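Local coordinates for protein nitrite oxidoreductase subunit B (Kuenenia stuttgartiensis, PDB 7B04) that probably passes electrons through a chain of iron-sulfur clusters within the filament-forming nitrite oxidoreductase complex of an anammox bacterium, at residues 52-62 with 222-233. Residues are numbered along the deposited sequence; the frame is centred on the assembly and turned at random.
Sequences NKGQEFMWWNN and KPMYRGLTRVSE. With SF4 (iron/sulfur cluster), chain Y; SF4 (iron/sulfur cluster), chain Z.
The loop 52-62, with consecutive beta turns at N52-Q55 (type II) and Q55-M58 (type I), runs along the hairpin of strands 224-226 and 231-233, G54 and L228 approaching to 4.6 Å between CA atoms. R226 is the main polar link. Its CG lies anti to the backbone N (chi1 -165°) and the chain stays extended, which carries the guanidinium out to K53, where NE and NH2 both donate to K53 O (2.9 and 2.8 Å) in the plane of the carbonyl. The Q55 amide stacks on one guanidinium face, the planes 20° apart, while T229 CG2 sits over the opposite one. E233 ties the two together: OE2 pairs with R226 NH1, and OE1 takes Q55 NE2 (2.8 Å), each through a syn lone pair. Cut back to an alanine, R226 would probably leave the K53 carbonyl without both donors and E233 without its charged mate. Further along, M224 slides past M58, its SD 3.5 Å from M58 CG, and meets the W60 indole at its edge, a Met-aromatic contact. K222 NZ finally reaches W60 O (2.9 Å) from above the carbonyl plane. W60 and N61 border one [4Fe-4S] cluster, K222 and P223 another, and S232 the [3Fe-4S] cluster, so the contact joins segments that border three clusters in a NarH-like, multi-cluster ferredoxin-type subunit.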
loop_
_atom_site.group_PDB
_atom_site.type_symbol
_atom_site.label_atom_id
_atom_site.label_comp_id
_atom_site.label_asym_id
_atom_site.label_seq_id
_atom_site.Cartn_x
_atom_site.Cartn_y
_atom_site.Cartn_z
ATOM N N ASN A 52 3.009 -3.707 19.887
ATOM C CA ASN A 52 3.526 -4.722 20.788
ATOM C C ASN A 52 2.441 -5.746 21.131
ATOM O O ASN A 52 1.344 -5.741 20.559
ATOM C CB ASN A 52 4.099 -4.059 22.043
ATOM C CG ASN A 52 5.306 -4.792 22.589
ATOM O OD1 ASN A 52 5.583 -5.930 22.208
ATOM N ND2 ASN A 52 6.037 -4.139 23.483
ATOM N N LYS A 53 2.765 -6.635 22.069
ATOM C CA LYS A 53 1.884 -7.744 22.414
ATOM C C LYS A 53 0.564 -7.251 22.995
ATOM O O LYS A 53 0.516 -6.259 23.726
ATOM C CB LYS A 53 2.576 -8.671 23.416
ATOM C CG LYS A 53 3.829 -9.346 22.886
ATOM C CD LYS A 53 4.339 -10.396 23.859
ATOM C CE LYS A 53 4.892 -9.755 25.122
ATOM N NZ LYS A 53 5.469 -10.764 26.053
ATOM N N GLY A 54 -0.514 -7.961 22.662
ATOM C CA GLY A 54 -1.846 -7.622 23.113
ATOM C C GLY A 54 -2.579 -6.586 22.291
ATOM O O GLY A 54 -3.793 -6.429 22.470
ATOM N N GLN A 55 -1.894 -5.875 21.396
ATOM C CA GLN A 55 -2.501 -4.831 20.577
ATOM C C GLN A 55 -2.468 -5.190 19.096
ATOM O O GLN A 55 -2.478 -4.306 18.237
ATOM C CB GLN A 55 -1.807 -3.493 20.814
ATOM C CG GLN A 55 -1.189 -3.392 22.182
ATOM C CD GLN A 55 -0.197 -2.260 22.306
ATOM O OE1 GLN A 55 0.952 -2.377 21.884
ATOM N NE2 GLN A 55 -0.633 -1.156 22.901
ATOM N N GLU A 56 -2.447 -6.487 18.788
ATOM C CA GLU A 56 -2.291 -6.923 17.405
ATOM C C GLU A 56 -3.491 -6.523 16.557
ATOM O O GLU A 56 -3.343 -6.268 15.356
ATOM C CB GLU A 56 -2.069 -8.434 17.359
ATOM C CG GLU A 56 -0.813 -8.896 18.092
ATOM C CD GLU A 56 -1.057 -9.163 19.568
ATOM O OE1 GLU A 56 -2.203 -8.973 20.029
ATOM O OE2 GLU A 56 -0.101 -9.561 20.268
ATOM N N PHE A 57 -4.678 -6.466 17.156
ATOM C CA PHE A 57 -5.889 -6.072 16.455
ATOM C C PHE A 57 -6.155 -4.575 16.535
ATOM O O PHE A 57 -7.101 -4.095 15.901
ATOM C CB PHE A 57 -7.098 -6.816 17.031
ATOM C CG PHE A 57 -7.562 -6.275 18.357
ATOM C CD1 PHE A 57 -6.918 -6.634 19.530
ATOM C CD2 PHE A 57 -8.638 -5.402 18.432
ATOM C CE1 PHE A 57 -7.335 -6.136 20.750
ATOM C CE2 PHE A 57 -9.060 -4.899 19.648
ATOM C CZ PHE A 57 -8.408 -5.268 20.809
ATOM N N MET A 58 -5.352 -3.833 17.291
ATOM C CA MET A 58 -5.640 -2.436 17.588
ATOM C C MET A 58 -5.085 -1.544 16.482
ATOM O O MET A 58 -3.883 -1.577 16.194
ATOM C CB MET A 58 -5.055 -2.046 18.945
ATOM C CG MET A 58 -5.903 -2.507 20.123
ATOM S SD MET A 58 -5.052 -2.480 21.711
ATOM C CE MET A 58 -4.577 -0.760 21.820
ATOM N N TRP A 59 -5.965 -0.754 15.868
ATOM C CA TRP A 59 -5.603 0.229 14.847
ATOM C C TRP A 59 -6.290 1.537 15.231
ATOM O O TRP A 59 -7.414 1.799 14.793
ATOM C CB TRP A 59 -6.010 -0.246 13.451
ATOM C CG TRP A 59 -5.420 -1.570 13.069
ATOM C CD1 TRP A 59 -5.977 -2.801 13.259
ATOM C CD2 TRP A 59 -4.156 -1.795 12.433
ATOM N NE1 TRP A 59 -5.137 -3.778 12.782
ATOM C CE2 TRP A 59 -4.013 -3.188 12.269
ATOM C CE3 TRP A 59 -3.131 -0.955 11.986
ATOM C CZ2 TRP A 59 -2.887 -3.759 11.679
ATOM C CZ3 TRP A 59 -2.015 -1.524 11.398
ATOM C CH2 TRP A 59 -1.901 -2.912 11.253
ATOM N N TRP A 60 -5.638 2.332 16.073
ATOM C CA TRP A 60 -6.252 3.587 16.545
ATOM C C TRP A 60 -6.528 4.457 15.333
ATOM O O TRP A 60 -7.579 5.015 15.262
ATOM C CB TRP A 60 -5.357 4.264 17.577
ATOM C CG TRP A 60 -5.097 3.451 18.807
ATOM C CD1 TRP A 60 -5.773 2.357 19.219
ATOM C CD2 TRP A 60 -4.092 3.680 19.799
ATOM N NE1 TRP A 60 -5.268 1.893 20.386
ATOM C CE2 TRP A 60 -4.228 2.677 20.759
ATOM C CE3 TRP A 60 -3.089 4.626 19.968
ATOM C CZ2 TRP A 60 -3.403 2.599 21.868
ATOM C CZ3 TRP A 60 -2.275 4.556 21.061
ATOM C CH2 TRP A 60 -2.431 3.552 21.992
ATOM N N ASN A 61 -5.607 4.520 14.389
ATOM C CA ASN A 61 -5.903 5.264 13.152
ATOM C C ASN A 61 -6.214 4.223 12.091
ATOM O O ASN A 61 -5.465 3.280 11.975
ATOM C CB ASN A 61 -4.772 6.179 12.705
ATOM C CG ASN A 61 -5.072 6.892 11.407
ATOM O OD1 ASN A 61 -5.471 8.039 11.401
ATOM N ND2 ASN A 61 -4.882 6.228 10.289
ATOM N N ASN A 62 -7.379 4.351 11.474
ATOM C CA ASN A 62 -7.807 3.480 10.367
ATOM C C ASN A 62 -8.480 4.355 9.331
ATOM O O ASN A 62 -9.097 5.297 9.717
ATOM C CB ASN A 62 -8.743 2.360 10.809
ATOM C CG ASN A 62 -10.187 2.769 10.936
ATOM O OD1 ASN A 62 -10.533 3.518 11.819
ATOM N ND2 ASN A 62 -11.048 2.247 10.093
ATOM N N LYS A 222 -13.220 3.647 19.338
ATOM C CA LYS A 222 -11.788 3.886 19.471
ATOM C C LYS A 222 -11.163 3.226 20.704
ATOM O O LYS A 222 -10.051 2.693 20.598
ATOM C CB LYS A 222 -11.510 5.390 19.470
ATOM C CG LYS A 222 -11.758 6.048 18.116
ATOM C CD LYS A 222 -10.727 5.607 17.080
ATOM C CE LYS A 222 -11.320 4.640 16.061
ATOM N NZ LYS A 222 -10.332 4.247 15.018
ATOM N N PRO A 223 -11.801 3.240 21.881
ATOM C CA PRO A 223 -11.207 2.532 23.026
ATOM C C PRO A 223 -11.192 1.032 22.780
ATOM O O PRO A 223 -12.209 0.437 22.415
ATOM C CB PRO A 223 -12.125 2.901 24.200
ATOM C CG PRO A 223 -12.872 4.093 23.751
ATOM C CD PRO A 223 -13.038 3.931 22.280
ATOM N N MET A 224 -10.032 0.422 22.991
ATOM C CA MET A 224 -9.829 -0.984 22.688
ATOM C C MET A 224 -9.172 -1.673 23.873
ATOM O O MET A 224 -8.258 -1.125 24.493
ATOM C CB MET A 224 -8.975 -1.157 21.430
ATOM C CG MET A 224 -9.549 -0.458 20.209
ATOM S SD MET A 224 -8.407 -0.363 18.821
ATOM C CE MET A 224 -9.189 0.907 17.831
ATOM N N TYR A 225 -9.642 -2.880 24.176
ATOM C CA TYR A 225 -9.176 -3.641 25.328
ATOM C C TYR A 225 -7.925 -4.423 24.956
ATOM O O TYR A 225 -7.925 -5.192 23.986
ATOM C CB TYR A 225 -10.274 -4.579 25.816
ATOM C CG TYR A 225 -9.910 -5.447 26.998
ATOM C CD1 TYR A 225 -9.654 -4.891 28.245
ATOM C CD2 TYR A 225 -9.852 -6.828 26.874
ATOM C CE1 TYR A 225 -9.342 -5.687 29.333
ATOM C CE2 TYR A 225 -9.536 -7.631 27.954
ATOM C CZ TYR A 225 -9.281 -7.057 29.181
ATOM O OH TYR A 225 -8.968 -7.858 30.256
ATOM N N ARG A 226 -6.865 -4.220 25.729
ATOM C CA ARG A 226 -5.593 -4.894 25.508
ATOM C C ARG A 226 -5.555 -6.188 26.303
ATOM O O ARG A 226 -5.511 -6.162 27.539
ATOM C CB ARG A 226 -4.420 -3.999 25.892
ATOM C CG ARG A 226 -3.097 -4.498 25.352
ATOM C CD ARG A 226 -1.973 -3.505 25.554
ATOM N NE ARG A 226 -0.690 -4.132 25.268
ATOM C CZ ARG A 226 0.488 -3.619 25.602
ATOM N NH1 ARG A 226 0.567 -2.463 26.253
ATOM N NH2 ARG A 226 1.598 -4.270 25.287
ATOM N N GLY A 227 -5.675 -7.308 25.594
ATOM C CA GLY A 227 -5.628 -8.609 26.249
ATOM C C GLY A 227 -4.463 -8.795 27.205
ATOM O O GLY A 227 -4.627 -9.357 28.289
ATOM N N LEU A 228 -3.278 -8.310 26.829
ATOM C CA LEU A 228 -2.088 -8.526 27.656
ATOM C C LEU A 228 -2.158 -7.787 28.993
ATOM O O LEU A 228 -1.858 -8.359 30.047
ATOM C CB LEU A 228 -0.829 -8.105 26.888
ATOM C CG LEU A 228 0.487 -8.654 27.455
ATOM C CD1 LEU A 228 0.753 -10.057 26.924
ATOM C CD2 LEU A 228 1.636 -7.709 27.131
ATOM N N THR A 229 -2.537 -6.512 28.970
ATOM C CA THR A 229 -2.514 -5.680 30.169
ATOM C C THR A 229 -3.818 -5.724 30.952
ATOM O O THR A 229 -3.888 -5.139 32.040
ATOM C CB THR A 229 -2.187 -4.230 29.793
ATOM O OG1 THR A 229 -3.101 -3.773 28.788
ATOM C CG2 THR A 229 -0.765 -4.130 29.263
ATOM N N ARG A 230 -4.835 -6.410 30.434
ATOM C CA ARG A 230 -6.154 -6.514 31.053
ATOM C C ARG A 230 -6.789 -5.151 31.307
ATOM O O ARG A 230 -7.616 -5.009 32.214
ATOM C CB ARG A 230 -6.093 -7.317 32.358
ATOM C CG ARG A 230 -6.164 -8.826 32.181
ATOM C CD ARG A 230 -4.849 -9.392 31.671
ATOM N NE ARG A 230 -4.800 -10.847 31.774
ATOM C CZ ARG A 230 -3.825 -11.598 31.272
ATOM N NH1 ARG A 230 -2.816 -11.033 30.625
ATOM N NH2 ARG A 230 -3.862 -12.916 31.413
ATOM N N VAL A 231 -6.423 -4.142 30.512
ATOM C CA VAL A 231 -7.001 -2.806 30.591
ATOM C C VAL A 231 -7.155 -2.282 29.168
ATOM O O VAL A 231 -6.561 -2.802 28.221
ATOM C CB VAL A 231 -6.173 -1.812 31.442
ATOM C CG1 VAL A 231 -5.847 -2.389 32.817
ATOM C CG2 VAL A 231 -4.912 -1.393 30.710
ATOM N N SER A 232 -7.959 -1.234 29.027
ATOM C CA SER A 232 -8.228 -0.645 27.723
ATOM C C SER A 232 -7.299 0.528 27.439
ATOM O O SER A 232 -6.812 1.201 28.352
ATOM C CB SER A 232 -9.681 -0.180 27.629
ATOM O OG SER A 232 -10.579 -1.265 27.775
ATOM N N GLU A 233 -7.056 0.762 26.152
ATOM C CA GLU A 233 -6.207 1.840 25.673
ATOM C C GLU A 233 -6.930 2.572 24.552
ATOM O O GLU A 233 -7.914 2.079 23.994
ATOM C CB GLU A 233 -4.852 1.317 25.175
ATOM C CG GLU A 233 -3.987 0.675 26.245
ATOM C CD GLU A 233 -2.756 0.002 25.666
ATOM O OE1 GLU A 233 -2.678 -0.127 24.426
ATOM O OE2 GLU A 233 -1.867 -0.394 26.449
HETATM FE FE1 SF4 Y . -1.905 7.338 16.851
HETATM FE FE2 SF4 Y . -3.914 8.897 17.860
HETATM FE FE3 SF4 Y . -2.866 9.444 15.391
HETATM FE FE4 SF4 Y . -1.380 9.904 17.643
HETATM S S1 SF4 Y . -3.321 10.942 17.046
HETATM S S2 SF4 Y . -0.676 8.894 15.725
HETATM S S3 SF4 Y . -2.057 8.176 18.967
HETATM S S4 SF4 Y . -4.010 7.568 16.008
HETATM FE FE1 SF4 Z . -14.742 7.810 21.448
HETATM FE FE2 SF4 Z . -14.940 10.530 21.660
HETATM FE FE3 SF4 Z . -12.481 9.355 21.405
HETATM FE FE4 SF4 Z . -13.903 9.066 23.729
HETATM S S1 SF4 Z . -13.062 11.004 22.866
HETATM S S2 SF4 Z . -12.804 7.431 22.587
HETATM S S3 SF4 Z . -16.035 8.974 22.920
HETATM S S4 SF4 Z . -14.167 9.352 19.869
HETATM O O HOH W 1 -5.429 -9.357 23.097
#